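Local coordinates for protein formiminoglutamase (Trypanosoma cruzi, PDB 4MYK) that hydrolyses formiminoglutamate as an arginase-like manganese metalloenzyme with a binuclear metal site, at residues A[58-68]-A[289-300]. The protein carries 1 engineered substitution. Sequence-based numbering, arbitrary orientation.
Sequences AFRFFLQRLGS and YRSPRVAVYMFY
Y289, just ahead of helix 290-306, turns the face of its ring to the edge of F62: CZ of F62 lies 3.4 Å from CE1 of Y289, in an edge-to-face pair with the planes at 85°. P292 follows, its CB 3.6 Å from CD2 of F62. Next comes R293, whose CG sits over one face of the F62 ring in a CH-pi contact; the opposite face is covered by F61. Because the R293 chain bends at chi3 (60°), the guanidinium swings over to L66, and CD2 of that leucine lies over its face, 3.5 Å from NH2. V296 presses into the F59-F62 turn of the partner helix. Its CG2, anti to the carbonyl carbon, rests over the F59 ring and makes a tight van der Waals contact with O of F59 (3.1 Å), while CG1 packs on L66. Y297 offers a ring face to CD1 of L66, and one water bridges its OH and the backbone N of G67. F299 meets the edge of F59 in an offset edge-to-face pair, centroids 5.8 Å apart; both F299 and L63 also touch I34 of the central parallel sheet. Last, Y300 lays its ring over CA of G67, and OH of Y300 donates to O of S68 at 2.6 Å, in the carbonyl plane on a lone pair; ND2 of N71 also bonds this hydroxyl. The axes of 58-63 and 290-300 cross at -68°, and the two helices sit side by side in one layer against the sheet of the arginase-type alpha/beta fold. Largely apolar and aromatic chemistry implies that they probably associate by packing, while Y300, and Y297 through the water, tie down the backbone at G67-S68.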
loop_
_atom_site.group_PDB
_atom_site.type_symbol
_atom_site.label_atom_id
_atom_site.label_comp_id
_atom_site.label_asym_id
_atom_site.label_seq_id
_atom_site.Cartn_x
_atom_site.Cartn_y
_atom_site.Cartn_z
ATOM N N ALA A 58 -4.878 -10.665 -19.827
ATOM C CA ALA A 58 -4.811 -9.399 -19.118
ATOM C C ALA A 58 -3.439 -8.736 -19.289
ATOM O O ALA A 58 -3.336 -7.532 -19.481
ATOM C CB ALA A 58 -5.116 -9.623 -17.652
ATOM N N PHE A 59 -2.387 -9.533 -19.194
ATOM C CA PHE A 59 -1.052 -9.052 -19.488
ATOM C C PHE A 59 -1.010 -8.457 -20.897
ATOM O O PHE A 59 -0.485 -7.360 -21.087
ATOM C CB PHE A 59 -0.050 -10.191 -19.366
ATOM C CG PHE A 59 1.375 -9.768 -19.579
ATOM C CD1 PHE A 59 1.905 -9.680 -20.857
ATOM C CD2 PHE A 59 2.187 -9.463 -18.503
ATOM C CE1 PHE A 59 3.204 -9.296 -21.048
ATOM C CE2 PHE A 59 3.477 -9.074 -18.695
ATOM C CZ PHE A 59 3.992 -8.993 -19.963
ATOM N N ARG A 60 -1.562 -9.182 -21.877
ATOM C CA ARG A 60 -1.554 -8.743 -23.283
ATOM C C ARG A 60 -2.321 -7.454 -23.492
ATOM O O ARG A 60 -1.940 -6.622 -24.318
ATOM C CB ARG A 60 -2.119 -9.813 -24.221
ATOM C CG ARG A 60 -1.127 -10.905 -24.541
ATOM C CD ARG A 60 -1.595 -11.850 -25.625
ATOM N NE ARG A 60 -0.541 -12.815 -25.907
ATOM C CZ ARG A 60 -0.497 -14.040 -25.397
ATOM N NH1 ARG A 60 -1.473 -14.461 -24.611
ATOM N NH2 ARG A 60 0.512 -14.846 -25.688
ATOM N N PHE A 61 -3.405 -7.297 -22.742
ATOM C CA PHE A 61 -4.201 -6.088 -22.832
ATOM C C PHE A 61 -3.336 -4.866 -22.566
ATOM O O PHE A 61 -3.313 -3.925 -23.363
ATOM C CB PHE A 61 -5.369 -6.118 -21.848
ATOM C CG PHE A 61 -6.308 -4.956 -22.005
ATOM C CD1 PHE A 61 -6.112 -3.785 -21.287
ATOM C CD2 PHE A 61 -7.378 -5.027 -22.885
ATOM C CE1 PHE A 61 -6.974 -2.719 -21.437
ATOM C CE2 PHE A 61 -8.239 -3.954 -23.037
ATOM C CZ PHE A 61 -8.035 -2.806 -22.317
ATOM N N PHE A 62 -2.615 -4.887 -21.450
ATOM C CA PHE A 62 -1.804 -3.739 -21.066
ATOM C C PHE A 62 -0.499 -3.688 -21.845
ATOM O O PHE A 62 0.089 -2.625 -22.014
ATOM C CB PHE A 62 -1.628 -3.675 -19.540
ATOM C CG PHE A 62 -2.910 -3.338 -18.825
ATOM C CD1 PHE A 62 -3.306 -2.013 -18.672
ATOM C CD2 PHE A 62 -3.762 -4.343 -18.371
ATOM C CE1 PHE A 62 -4.513 -1.694 -18.049
ATOM C CE2 PHE A 62 -4.967 -4.032 -17.754
ATOM C CZ PHE A 62 -5.341 -2.707 -17.593
ATOM N N LEU A 63 -0.077 -4.839 -22.352
ATOM C CA LEU A 63 1.098 -4.901 -23.211
ATOM C C LEU A 63 0.947 -3.961 -24.402
ATOM O O LEU A 63 1.922 -3.332 -24.844
ATOM C CB LEU A 63 1.329 -6.325 -23.720
ATOM C CG LEU A 63 2.532 -6.480 -24.660
ATOM C CD1 LEU A 63 3.867 -6.271 -23.931
ATOM C CD2 LEU A 63 2.499 -7.835 -25.340
ATOM N N GLN A 64 -0.276 -3.872 -24.924
ATOM C CA GLN A 64 -0.537 -3.045 -26.102
ATOM C C GLN A 64 -0.500 -1.561 -25.759
ATOM O O GLN A 64 -0.559 -0.730 -26.650
ATOM C CB GLN A 64 -1.901 -3.359 -26.737
ATOM C CG GLN A 64 -2.338 -4.798 -26.693
ATOM C CD GLN A 64 -1.443 -5.711 -27.496
ATOM O OE1 GLN A 64 -1.047 -5.385 -28.615
ATOM N NE2 GLN A 64 -1.127 -6.876 -26.930
ATOM N N ARG A 65 -0.388 -1.235 -24.473
ATOM C CA ARG A 65 -0.635 0.124 -24.005
ATOM C C ARG A 65 0.468 0.796 -23.186
ATOM O O ARG A 65 0.476 2.014 -23.061
ATOM C CB ARG A 65 -1.915 0.143 -23.179
ATOM C CG ARG A 65 -3.132 -0.271 -23.948
ATOM C CD ARG A 65 -4.324 -0.501 -23.039
ATOM N NE ARG A 65 -5.552 -0.567 -23.822
ATOM C CZ ARG A 65 -5.915 -1.621 -24.549
ATOM N NH1 ARG A 65 -5.141 -2.697 -24.587
ATOM N NH2 ARG A 65 -7.051 -1.597 -25.241
ATOM N N LEU A 66 1.380 0.028 -22.607
ATOM C CA LEU A 66 2.267 0.606 -21.604
ATOM C C LEU A 66 3.736 0.606 -22.011
ATOM O O LEU A 66 4.145 -0.127 -22.909
ATOM C CB LEU A 66 2.114 -0.131 -20.268
ATOM C CG LEU A 66 0.700 -0.277 -19.704
ATOM C CD1 LEU A 66 0.743 -0.921 -18.345
ATOM C CD2 LEU A 66 0.041 1.087 -19.627
ATOM N N GLY A 67 4.511 1.457 -21.341
ATOM C CA GLY A 67 5.966 1.386 -21.342
ATOM C C GLY A 67 6.724 2.168 -22.400
ATOM O O GLY A 67 7.037 1.629 -23.452
ATOM N N SER A 68 7.056 3.421 -22.117
ATOM C CA SER A 68 7.835 4.207 -23.062
ATOM C C SER A 68 9.167 3.528 -23.391
ATOM O O SER A 68 9.970 3.269 -22.496
ATOM C CB SER A 68 8.075 5.617 -22.514
ATOM O OG SER A 68 6.848 6.279 -22.259
ATOM N N TYR A 289 -7.417 -4.757 -12.929
ATOM C CA TYR A 289 -6.838 -3.556 -13.556
ATOM C C TYR A 289 -5.425 -3.185 -13.057
ATOM O O TYR A 289 -4.493 -3.050 -13.853
ATOM C CB TYR A 289 -7.789 -2.354 -13.450
ATOM C CG TYR A 289 -7.435 -1.257 -14.430
ATOM C CD1 TYR A 289 -7.926 -1.282 -15.729
ATOM C CD2 TYR A 289 -6.580 -0.211 -14.072
ATOM C CE1 TYR A 289 -7.595 -0.290 -16.644
ATOM C CE2 TYR A 289 -6.244 0.790 -14.983
ATOM C CZ TYR A 289 -6.758 0.741 -16.268
ATOM O OH TYR A 289 -6.439 1.720 -17.187
ATOM N N ARG A 290 -5.278 -3.041 -11.741
ATOM C CA ARG A 290 -4.039 -2.570 -11.138
ATOM C C ARG A 290 -2.916 -3.590 -11.247
ATOM O O ARG A 290 -1.739 -3.244 -11.460
ATOM C CB ARG A 290 -4.275 -2.242 -9.664
ATOM C CG ARG A 290 -5.215 -1.067 -9.406
ATOM C CD ARG A 290 -5.437 -0.838 -7.907
ATOM N NE ARG A 290 -4.206 -0.536 -7.174
ATOM C CZ ARG A 290 -3.790 -1.178 -6.077
ATOM N NH1 ARG A 290 -4.497 -2.171 -5.553
ATOM N NH2 ARG A 290 -2.656 -0.822 -5.491
ATOM N N SER A 291 -3.283 -4.855 -11.080
ATOM C CA SER A 291 -2.296 -5.924 -10.979
ATOM C C SER A 291 -1.666 -6.293 -12.332
ATOM O O SER A 291 -0.457 -6.476 -12.429
ATOM C CB SER A 291 -2.913 -7.128 -10.267
ATOM O OG SER A 291 -3.450 -6.716 -9.019
ATOM N N PRO A 292 -2.489 -6.393 -13.383
ATOM C CA PRO A 292 -1.952 -6.571 -14.740
ATOM C C PRO A 292 -1.029 -5.435 -15.191
ATOM O O PRO A 292 -0.055 -5.683 -15.897
ATOM C CB PRO A 292 -3.215 -6.625 -15.598
ATOM C CG PRO A 292 -4.238 -7.230 -14.671
ATOM C CD PRO A 292 -3.945 -6.627 -13.333
ATOM N N ARG A 293 -1.326 -4.207 -14.792
ATOM C CA ARG A 293 -0.428 -3.091 -15.083
ATOM C C ARG A 293 0.934 -3.321 -14.441
ATOM O O ARG A 293 1.967 -3.116 -15.062
ATOM C CB ARG A 293 -1.025 -1.753 -14.630
ATOM C CG ARG A 293 -2.292 -1.355 -15.380
ATOM C CD ARG A 293 -2.734 0.066 -15.051
ATOM N NE ARG A 293 -1.712 1.053 -15.403
ATOM C CZ ARG A 293 -1.813 1.910 -16.413
ATOM N NH1 ARG A 293 -2.895 1.912 -17.180
ATOM N NH2 ARG A 293 -0.837 2.770 -16.658
ATOM N N VAL A 294 0.940 -3.757 -13.187
ATOM C CA VAL A 294 2.209 -4.021 -12.513
ATOM C C VAL A 294 3.016 -5.080 -13.261
ATOM O O VAL A 294 4.231 -4.937 -13.432
ATOM C CB VAL A 294 2.008 -4.444 -11.055
ATOM C CG1 VAL A 294 3.326 -4.942 -10.452
ATOM C CG2 VAL A 294 1.418 -3.282 -10.254
ATOM N N ALA A 295 2.327 -6.128 -13.713
ATOM C CA ALA A 295 2.957 -7.260 -14.388
ATOM C C ALA A 295 3.619 -6.810 -15.684
ATOM O O ALA A 295 4.759 -7.187 -15.969
ATOM C CB ALA A 295 1.935 -8.360 -14.656
ATOM N N VAL A 296 2.904 -5.993 -16.458
ATOM C CA VAL A 296 3.452 -5.446 -17.706
ATOM C C VAL A 296 4.629 -4.509 -17.416
ATOM O O VAL A 296 5.633 -4.533 -18.122
ATOM C CB VAL A 296 2.365 -4.737 -18.575
ATOM C CG1 VAL A 296 2.995 -4.006 -19.743
ATOM C CG2 VAL A 296 1.318 -5.745 -19.074
ATOM N N TYR A 297 4.507 -3.703 -16.365
ATOM C CA TYR A 297 5.575 -2.787 -15.984
ATOM C C TYR A 297 6.821 -3.520 -15.503
ATOM O O TYR A 297 7.941 -3.066 -15.711
ATOM C CB TYR A 297 5.092 -1.799 -14.925
ATOM C CG TYR A 297 4.375 -0.594 -15.506
ATOM C CD1 TYR A 297 4.950 0.146 -16.533
ATOM C CD2 TYR A 297 3.136 -0.192 -15.024
ATOM C CE1 TYR A 297 4.303 1.244 -17.070
ATOM C CE2 TYR A 297 2.486 0.909 -15.551
ATOM C CZ TYR A 297 3.072 1.623 -16.576
ATOM O OH TYR A 297 2.436 2.725 -17.108
ATOM N N MET A 298 6.621 -4.666 -14.868
ATOM C CA MET A 298 7.731 -5.529 -14.483
ATOM C C MET A 298 8.495 -6.054 -15.709
ATOM O O MET A 298 9.731 -6.018 -15.748
ATOM C CB MET A 298 7.218 -6.688 -13.633
ATOM C CG MET A 298 6.928 -6.321 -12.193
ATOM S SD MET A 298 6.191 -7.674 -11.248
ATOM C CE MET A 298 7.486 -8.912 -11.278
ATOM N N PHE A 299 7.755 -6.560 -16.694
ATOM C CA PHE A 299 8.326 -7.002 -17.978
ATOM C C PHE A 299 9.010 -5.830 -18.693
ATOM O O PHE A 299 10.095 -5.961 -19.255
ATOM C CB PHE A 299 7.216 -7.602 -18.858
ATOM C CG PHE A 299 7.618 -7.822 -20.296
ATOM C CD1 PHE A 299 8.436 -8.882 -20.646
ATOM C CD2 PHE A 299 7.158 -6.976 -21.297
ATOM C CE1 PHE A 299 8.808 -9.079 -21.960
ATOM C CE2 PHE A 299 7.523 -7.170 -22.615
ATOM C CZ PHE A 299 8.343 -8.221 -22.947
ATOM N N TYR A 300 8.347 -4.681 -18.660
ATOM C CA TYR A 300 8.875 -3.449 -19.217
ATOM C C TYR A 300 10.269 -3.121 -18.667
ATOM O O TYR A 300 11.180 -2.797 -19.421
ATOM C CB TYR A 300 7.899 -2.301 -18.931
ATOM C CG TYR A 300 8.479 -0.930 -19.182
ATOM C CD1 TYR A 300 8.750 -0.498 -20.474
ATOM C CD2 TYR A 300 8.761 -0.070 -18.133
ATOM C CE1 TYR A 300 9.290 0.750 -20.714
ATOM C CE2 TYR A 300 9.308 1.177 -18.360
ATOM C CZ TYR A 300 9.569 1.583 -19.658
ATOM O OH TYR A 300 10.108 2.829 -19.903
HETATM O O HOH W 1 3.273 3.442 -19.699
#